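PDB 3PGB: amine oxidase from Emericella nidulans, which probably oxidises primary amines to aldehydes as a copper- and topaquinone-dependent amine oxidase working as a dimer of two identical subunits. Local coordinates for residues Ile224-Gln229 against Ser398-Asp403; Leu382-Ala387 against Leu402-Gly407; Asn634-Ala639 against Asp666-Pro671. One frame throughout, in Å; residues are numbered along the deposited sequence.

Contact 1 of 3, residues Ile224-Gln229 against Ser398-Asp403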
# COMPACT_ATOMS: atom_id res chain seq x y z
N ILE A 224 -21.30 -19.88 -18.28
CA ILE A 224 -20.88 -18.51 -18.51
C ILE A 224 -21.82 -17.44 -17.96
O ILE A 224 -23.02 -17.66 -17.83
CB ILE A 224 -20.62 -18.24 -20.02
CG1 ILE A 224 -21.92 -18.29 -20.83
CG2 ILE A 224 -19.61 -19.24 -20.54
CD1 ILE A 224 -21.75 -17.98 -22.31
N ASP A 225 -21.22 -16.29 -17.65
CA ASP A 225 -21.93 -15.08 -17.26
C ASP A 225 -21.09 -13.92 -17.79
O ASP A 225 -19.92 -13.78 -17.43
CB ASP A 225 -22.06 -15.01 -15.73
CG ASP A 225 -22.89 -13.82 -15.24
OD1 ASP A 225 -23.29 -12.97 -16.06
OD2 ASP A 225 -23.13 -13.74 -14.02
N PRO A 226 -21.67 -13.08 -18.67
CA PRO A 226 -23.01 -13.16 -19.24
C PRO A 226 -23.14 -14.26 -20.28
O PRO A 226 -22.13 -14.85 -20.69
CB PRO A 226 -23.19 -11.79 -19.89
CG PRO A 226 -21.83 -11.38 -20.25
CD PRO A 226 -20.93 -11.92 -19.20
N LEU A 227 -24.37 -14.55 -20.68
CA LEU A 227 -24.61 -15.45 -21.80
C LEU A 227 -24.28 -14.72 -23.10
O LEU A 227 -24.34 -13.49 -23.16
CB LEU A 227 -26.07 -15.92 -21.81
CG LEU A 227 -26.59 -16.67 -20.58
CD1 LEU A 227 -28.06 -17.01 -20.75
CD2 LEU A 227 -25.77 -17.91 -20.34
N TRP A 228 -23.91 -15.48 -24.12
CA TRP A 228 -23.56 -14.89 -25.42
C TRP A 228 -24.80 -14.32 -26.07
O TRP A 228 -25.84 -14.98 -26.11
CB TRP A 228 -22.93 -15.94 -26.34
CG TRP A 228 -21.46 -16.18 -26.10
CD1 TRP A 228 -20.74 -15.81 -25.01
CD2 TRP A 228 -20.56 -16.89 -26.95
NE1 TRP A 228 -19.44 -16.22 -25.14
CE2 TRP A 228 -19.31 -16.90 -26.32
CE3 TRP A 228 -20.70 -17.53 -28.19
CZ2 TRP A 228 -18.19 -17.51 -26.88
CZ3 TRP A 228 -19.59 -18.14 -28.75
CH2 TRP A 228 -18.35 -18.12 -28.09
N GLN A 229 -24.68 -13.09 -26.57
CA GLN A 229 -25.82 -12.33 -27.08
C GLN A 229 -25.50 -11.72 -28.45
O GLN A 229 -25.58 -10.51 -28.65
CB GLN A 229 -26.21 -11.24 -26.07
CG GLN A 229 -26.72 -11.78 -24.74
CD GLN A 229 -26.61 -10.78 -23.60
OE1 GLN A 229 -27.05 -9.64 -23.72
NE2 GLN A 229 -26.04 -11.21 -22.48
N SER A 398 -15.24 -16.72 -21.59
CA SER A 398 -16.45 -15.92 -21.69
C SER A 398 -16.90 -15.30 -20.37
O SER A 398 -17.78 -14.45 -20.39
CB SER A 398 -17.59 -16.79 -22.22
OG SER A 398 -17.27 -17.33 -23.50
N VAL A 399 -16.34 -15.72 -19.24
CA VAL A 399 -16.79 -15.19 -17.95
C VAL A 399 -16.37 -13.72 -17.77
O VAL A 399 -15.19 -13.37 -17.89
CB VAL A 399 -16.29 -16.01 -16.74
CG1 VAL A 399 -16.60 -15.29 -15.45
CG2 VAL A 399 -16.94 -17.38 -16.73
N ALA A 400 -17.36 -12.88 -17.52
CA ALA A 400 -17.14 -11.49 -17.14
C ALA A 400 -18.20 -11.11 -16.12
O ALA A 400 -19.19 -10.46 -16.45
CB ALA A 400 -17.19 -10.59 -18.36
N TYR A 401 -18.00 -11.55 -14.88
CA TYR A 401 -18.96 -11.32 -13.81
C TYR A 401 -19.13 -9.83 -13.51
O TYR A 401 -18.16 -9.08 -13.43
CB TYR A 401 -18.54 -12.03 -12.51
CG TYR A 401 -18.63 -13.53 -12.55
CD1 TYR A 401 -19.83 -14.17 -12.84
CD2 TYR A 401 -17.52 -14.32 -12.28
CE1 TYR A 401 -19.91 -15.54 -12.88
CE2 TYR A 401 -17.60 -15.70 -12.31
CZ TYR A 401 -18.81 -16.30 -12.62
OH TYR A 401 -18.92 -17.67 -12.66
N LEU A 402 -20.38 -9.42 -13.37
CA LEU A 402 -20.75 -8.12 -12.87
C LEU A 402 -21.57 -8.39 -11.62
O LEU A 402 -22.74 -8.77 -11.71
CB LEU A 402 -21.53 -7.34 -13.92
CG LEU A 402 -20.71 -6.95 -15.17
CD1 LEU A 402 -21.61 -6.55 -16.33
CD2 LEU A 402 -19.71 -5.83 -14.85
N ASP A 403 -20.94 -8.23 -10.46
CA ASP A 403 -21.45 -8.81 -9.21
C ASP A 403 -22.74 -8.22 -8.64
O ASP A 403 -23.41 -8.88 -7.85
CB ASP A 403 -20.36 -8.76 -8.13
CG ASP A 403 -19.35 -9.88 -8.27
OD1 ASP A 403 -19.74 -11.00 -8.68
OD2 ASP A 403 -18.16 -9.65 -7.94
O HOH W 1 -21.95 -10.48 -16.23
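Asp225 and Ser398-Ala400 meet in a buried, mainly polar contact between the loop that follows strand 219-223 and the start of the short strand 400-402 in the copper amine oxidase enzyme domain. Its central bond runs from Ala400 N to Asp225 O, 2.7 Å and nearly straight at 171°; the same oxygen also takes a CA-H...O contact from Val399. With CG anti to its backbone N (chi1 -176°), Asp225 sends its carboxylate across the edge of the Tyr401 ring, the two planes 86° apart, and OD2 lies 3.5 Å from Tyr401 CD1 in the ring plane. The hydrogen bond of OD2 comes from outside the two segments, with Tyr406 OH, whereas a water donates to OD1 and to Ala400 O, bridging them. Pro226, preceded by a cis peptide bond, brings CD to 3.6 Å from Ala400 O. At the far end Trp228 NE1 donates to Ser398 OG (2.9 Å) on a bent path, while Ser398 OG also bonds to Pro394 O. The indole also makes a cation-pi contact with Arg571 of the second subunit. Tyrosine hydroxyl and water thus both serve the buried Asp225 carboxylate, which would probably help it to remain charged.

Contact 2 of 3, residues Leu382-Ala387 against Leu402-Gly407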
# COMPACT_ATOMS: atom_id res chain seq x y z
N LEU A 382 -19.33 1.74 -3.34
CA LEU A 382 -19.14 0.74 -4.40
C LEU A 382 -20.25 0.87 -5.44
O LEU A 382 -21.42 1.09 -5.11
CB LEU A 382 -19.13 -0.67 -3.81
CG LEU A 382 -18.94 -1.85 -4.77
CD1 LEU A 382 -17.67 -1.69 -5.62
CD2 LEU A 382 -18.92 -3.16 -3.99
N GLN A 383 -19.87 0.75 -6.71
CA GLN A 383 -20.81 0.88 -7.81
C GLN A 383 -21.01 -0.43 -8.56
O GLN A 383 -22.13 -0.75 -8.95
CB GLN A 383 -20.33 1.96 -8.76
CG GLN A 383 -20.38 3.34 -8.14
CD GLN A 383 -21.79 3.77 -7.92
OE1 GLN A 383 -22.52 4.01 -8.88
NE2 GLN A 383 -22.21 3.85 -6.66
N GLU A 384 -19.91 -1.16 -8.78
CA GLU A 384 -19.97 -2.48 -9.39
C GLU A 384 -18.60 -3.17 -9.24
O GLU A 384 -17.59 -2.50 -9.04
CB GLU A 384 -20.35 -2.35 -10.88
CG GLU A 384 -20.48 -3.64 -11.66
CD GLU A 384 -21.61 -4.52 -11.17
OE1 GLU A 384 -21.43 -5.19 -10.13
OE2 GLU A 384 -22.66 -4.56 -11.83
N ALA A 385 -18.59 -4.50 -9.34
CA ALA A 385 -17.35 -5.27 -9.34
C ALA A 385 -17.29 -6.13 -10.59
O ALA A 385 -18.23 -6.86 -10.88
CB ALA A 385 -17.25 -6.15 -8.10
N LEU A 386 -16.18 -6.04 -11.32
CA LEU A 386 -15.98 -6.85 -12.51
C LEU A 386 -14.98 -7.96 -12.21
O LEU A 386 -13.97 -7.73 -11.55
CB LEU A 386 -15.49 -5.98 -13.67
CG LEU A 386 -15.04 -6.68 -14.96
CD1 LEU A 386 -16.07 -7.68 -15.44
CD2 LEU A 386 -14.75 -5.65 -16.03
N ALA A 387 -15.30 -9.17 -12.68
CA ALA A 387 -14.36 -10.29 -12.68
C ALA A 387 -14.27 -10.82 -14.11
O ALA A 387 -15.04 -11.69 -14.52
CB ALA A 387 -14.82 -11.38 -11.74
N LEU A 402 -20.38 -9.42 -13.37
CA LEU A 402 -20.75 -8.12 -12.87
C LEU A 402 -21.57 -8.39 -11.62
O LEU A 402 -22.74 -8.77 -11.71
CB LEU A 402 -21.53 -7.34 -13.92
CG LEU A 402 -20.71 -6.95 -15.17
CD1 LEU A 402 -21.61 -6.55 -16.33
CD2 LEU A 402 -19.71 -5.83 -14.85
N ASP A 403 -20.94 -8.23 -10.46
CA ASP A 403 -21.45 -8.81 -9.21
C ASP A 403 -22.74 -8.22 -8.64
O ASP A 403 -23.41 -8.88 -7.85
CB ASP A 403 -20.36 -8.76 -8.13
CG ASP A 403 -19.35 -9.88 -8.27
OD1 ASP A 403 -19.74 -11.00 -8.68
OD2 ASP A 403 -18.16 -9.65 -7.94
N SER A 404 -23.11 -7.01 -9.04
CA SER A 404 -24.34 -6.41 -8.51
C SER A 404 -25.59 -7.14 -9.03
O SER A 404 -26.67 -6.98 -8.48
CB SER A 404 -24.41 -4.92 -8.81
OG SER A 404 -24.68 -4.68 -10.17
N TYR A 405 -25.43 -7.94 -10.09
CA TYR A 405 -26.48 -8.85 -10.53
C TYR A 405 -26.85 -9.81 -9.40
O TYR A 405 -28.03 -10.03 -9.11
CB TYR A 405 -26.01 -9.65 -11.76
CG TYR A 405 -26.97 -10.73 -12.20
CD1 TYR A 405 -28.07 -10.43 -13.00
CD2 TYR A 405 -26.78 -12.06 -11.83
CE1 TYR A 405 -28.96 -11.42 -13.42
CE2 TYR A 405 -27.67 -13.06 -12.25
CZ TYR A 405 -28.76 -12.73 -13.03
OH TYR A 405 -29.64 -13.70 -13.44
N TYR A 406 -25.84 -10.38 -8.75
CA TYR A 406 -26.05 -11.26 -7.61
C TYR A 406 -26.33 -10.43 -6.37
O TYR A 406 -27.15 -10.82 -5.53
CB TYR A 406 -24.84 -12.17 -7.41
CG TYR A 406 -24.54 -13.03 -8.62
CD1 TYR A 406 -23.57 -12.66 -9.54
CD2 TYR A 406 -25.27 -14.20 -8.86
CE1 TYR A 406 -23.31 -13.44 -10.66
CE2 TYR A 406 -25.02 -14.99 -9.97
CZ TYR A 406 -24.04 -14.61 -10.87
OH TYR A 406 -23.78 -15.38 -11.99
N GLY A 407 -25.67 -9.27 -6.30
CA GLY A 407 -25.83 -8.32 -5.20
C GLY A 407 -24.79 -8.51 -4.11
O GLY A 407 -24.52 -9.63 -3.71
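Glu384 and Ser404 form the tight part of this contact, a set of hydrogen bonds at the point where strand 374-389 passes the turn following strand 400-402. The Glu384 side chain leaves the strand with CG anti to the backbone N (chi1 -179°) and bends at chi2 (64°), which brings CD round towards the turn. OE1 is gripped twice: Ser404 N donates to its syn lone pair at 2.7 Å, and Ala385 N, the next residue of its own strand, donates to the anti one. The other oxygen, OE2, accepts from Ser404 OG at 2.6 Å, the hydroxyl approaching from above the carboxylate plane, 37° out of it. Three donors therefore hold both carboxylate oxygens and limit the group's rotation, consistent with a charged glutamate. One more bond joins the backbones: Asp403 N to Ala385 O, 3.1 Å. The same oxygen meets Leu402 CA in a CA-H...O contact.

Packing is looser between the side chains of Leu386 and Leu402, the antiparallel non-hydrogen-bonded pair, where Leu386 CD1 and Leu402 CD2 come no nearer than 4.1 Å. Beyond Ser404 the chain turns away from strand 374-389, and Tyr405 and Tyr406 lie apart from it, partly exposed, with Tyr406 OH bonded to Asp225. Residues 403-406 have helical backbone angles; Tyr405 N bonds to Leu402 O and Gly407 N to Asp403 O.

Asp403, the predicted proton acceptor of the active site, rests against Ala385, with OD2 3.6 Å from Ala385 CB. Its side chain also touches Tyr486 of strand 486-492, just beyond the topaquinone position, residue 484. Strand 374-389 lies between strand 400-402 and strand 532-542, antiparallel to both, and strand 532-542 carries the copper ligands His532 and His534.

Contact 3 of 3, residues Asn634-Ala639 against Asp666-Pro671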
# COMPACT_ATOMS: atom_id res chain seq x y z
N ASN A 634 -16.86 -10.15 -24.31
CA ASN A 634 -17.76 -10.57 -23.24
C ASN A 634 -18.70 -9.46 -22.78
O ASN A 634 -19.89 -9.69 -22.53
CB ASN A 634 -16.97 -11.03 -22.01
CG ASN A 634 -16.22 -12.31 -22.23
OD1 ASN A 634 -16.37 -12.98 -23.26
ND2 ASN A 634 -15.39 -12.67 -21.26
N LEU A 635 -18.15 -8.26 -22.66
CA LEU A 635 -18.85 -7.15 -22.03
C LEU A 635 -19.66 -6.33 -23.01
O LEU A 635 -20.77 -5.91 -22.70
CB LEU A 635 -17.85 -6.23 -21.32
CG LEU A 635 -17.26 -6.74 -20.01
CD1 LEU A 635 -16.36 -5.68 -19.42
CD2 LEU A 635 -18.37 -7.11 -19.04
N VAL A 636 -19.10 -6.10 -24.19
CA VAL A 636 -19.68 -5.18 -25.16
C VAL A 636 -19.86 -3.81 -24.48
O VAL A 636 -18.87 -3.18 -24.14
CB VAL A 636 -20.97 -5.77 -25.79
CG1 VAL A 636 -21.48 -4.89 -26.93
CG2 VAL A 636 -20.69 -7.17 -26.31
N HIS A 637 -21.09 -3.36 -24.25
CA HIS A 637 -21.31 -2.04 -23.64
C HIS A 637 -21.59 -2.10 -22.13
O HIS A 637 -21.89 -1.06 -21.53
CB HIS A 637 -22.45 -1.30 -24.36
CG HIS A 637 -22.20 -1.06 -25.81
ND1 HIS A 637 -21.12 -0.32 -26.27
CD2 HIS A 637 -22.90 -1.42 -26.92
CE1 HIS A 637 -21.16 -0.26 -27.59
NE2 HIS A 637 -22.23 -0.91 -28.01
N ALA A 638 -21.46 -3.28 -21.52
CA ALA A 638 -21.97 -3.53 -20.16
C ALA A 638 -21.14 -2.97 -19.00
O ALA A 638 -21.65 -2.85 -17.88
CB ALA A 638 -22.20 -5.02 -19.96
N ALA A 639 -19.87 -2.64 -19.24
CA ALA A 639 -18.98 -2.17 -18.18
C ALA A 639 -17.92 -1.21 -18.72
O ALA A 639 -16.72 -1.47 -18.63
CB ALA A 639 -18.32 -3.35 -17.50
N ASP A 666 -28.55 -7.50 -21.25
CA ASP A 666 -28.60 -6.91 -22.58
C ASP A 666 -27.32 -6.09 -22.84
O ASP A 666 -27.32 -4.86 -22.82
CB ASP A 666 -29.86 -6.04 -22.71
CG ASP A 666 -30.24 -5.76 -24.15
OD1 ASP A 666 -29.37 -5.84 -25.04
OD2 ASP A 666 -31.43 -5.45 -24.39
N ILE A 667 -26.23 -6.81 -23.09
CA ILE A 667 -24.91 -6.19 -23.17
C ILE A 667 -24.76 -5.24 -24.36
O ILE A 667 -23.90 -4.36 -24.35
CB ILE A 667 -23.77 -7.24 -23.16
CG1 ILE A 667 -23.75 -8.06 -24.45
CG2 ILE A 667 -23.91 -8.16 -21.94
CD1 ILE A 667 -22.83 -9.28 -24.38
N HIS A 668 -25.61 -5.41 -25.38
CA HIS A 668 -25.62 -4.49 -26.53
C HIS A 668 -26.48 -3.25 -26.30
O HIS A 668 -26.35 -2.26 -27.02
CB HIS A 668 -26.08 -5.23 -27.79
CG HIS A 668 -25.06 -6.21 -28.30
ND1 HIS A 668 -23.98 -5.83 -29.06
CD2 HIS A 668 -24.96 -7.55 -28.15
CE1 HIS A 668 -23.26 -6.89 -29.37
NE2 HIS A 668 -23.84 -7.95 -28.83
N ASN A 669 -27.37 -3.30 -25.30
CA ASN A 669 -28.17 -2.15 -24.90
C ASN A 669 -28.49 -2.21 -23.40
O ASN A 669 -29.62 -2.50 -23.00
CB ASN A 669 -29.45 -2.08 -25.76
CG ASN A 669 -30.29 -0.84 -25.48
OD1 ASN A 669 -31.51 -0.84 -25.71
ND2 ASN A 669 -29.66 0.22 -24.99
N PRO A 670 -27.48 -1.95 -22.54
CA PRO A 670 -27.65 -2.03 -21.09
C PRO A 670 -28.41 -0.82 -20.52
O PRO A 670 -28.31 0.27 -21.08
CB PRO A 670 -26.22 -2.02 -20.58
CG PRO A 670 -25.45 -1.29 -21.60
CD PRO A 670 -26.08 -1.64 -22.91
N PRO A 671 -29.16 -1.02 -19.41
CA PRO A 671 -29.82 0.08 -18.73
C PRO A 671 -28.91 1.28 -18.50
O PRO A 671 -29.28 2.41 -18.86
CB PRO A 671 -30.26 -0.55 -17.41
CG PRO A 671 -30.57 -1.95 -17.77
CD PRO A 671 -29.56 -2.32 -18.85
O HOH W 2 -23.73 -2.94 -29.99
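Val636, Ile667 and His668 supply the apolar part of this contact between two loops of the enzyme domain, one on each side of strand 646-650 in the sequence. Ile667 and Val636 cross at about a right angle, Val636 CG2 lying 3.6 Å from Ile667 CD1. The other branch, CG1, stands 3.4 Å from His668 ND1, while CG2 sits over a face of that imidazole in a CH-pi contact, 4.3 Å from the ring centroid and 25° off its normal. Farther along, Pro670 CD lies 3.9 Å from His637 CB, and Ala638 CB faces Ile667 CG2.

Two beta turns are set against each other here: a type II' turn from Leu635 to Ala638, with Val636 at a positive phi of 56°, and a type I turn from Asp666 to Asn669. Each is closed by a backbone bond between its end residues, Ala638 N to Leu635 O and Asn669 N to Asp666 O.

The polar contacts are fewer. His637 N donates to Ile667 O at 3.0 Å, 150° at the hydrogen, and a water links His637 NE2 to His668 ND1, lying 3.0 Å from the latter in the plane of its ring. His637 ND1 is hydrogen-bonded to His640 NE2.

How the contacts relate
Contacts 1 and 2 share Leu402 and Asp403, and their centres lie 12 Å apart. Asp225 OD2 and Tyr406 OH, 2.7 Å apart, link them, as do Tyr401 O and Ala387 N at 3.0 Å. Contact 3 is 10 Å from contact 1, centre to centre, and meets it where Gln229 OE1 lies 3.0 Å from Ile667 N, a probable hydrogen bond. Its centre is 14 Å from that of contact 2, on which it packs by apolar groups, Leu386 CD2 being 3.7 Å from Leu635 CD1. Measured to their nearest atoms, the Asp403 and Tyr401 side chains each lie about 10 Å from the copper ion.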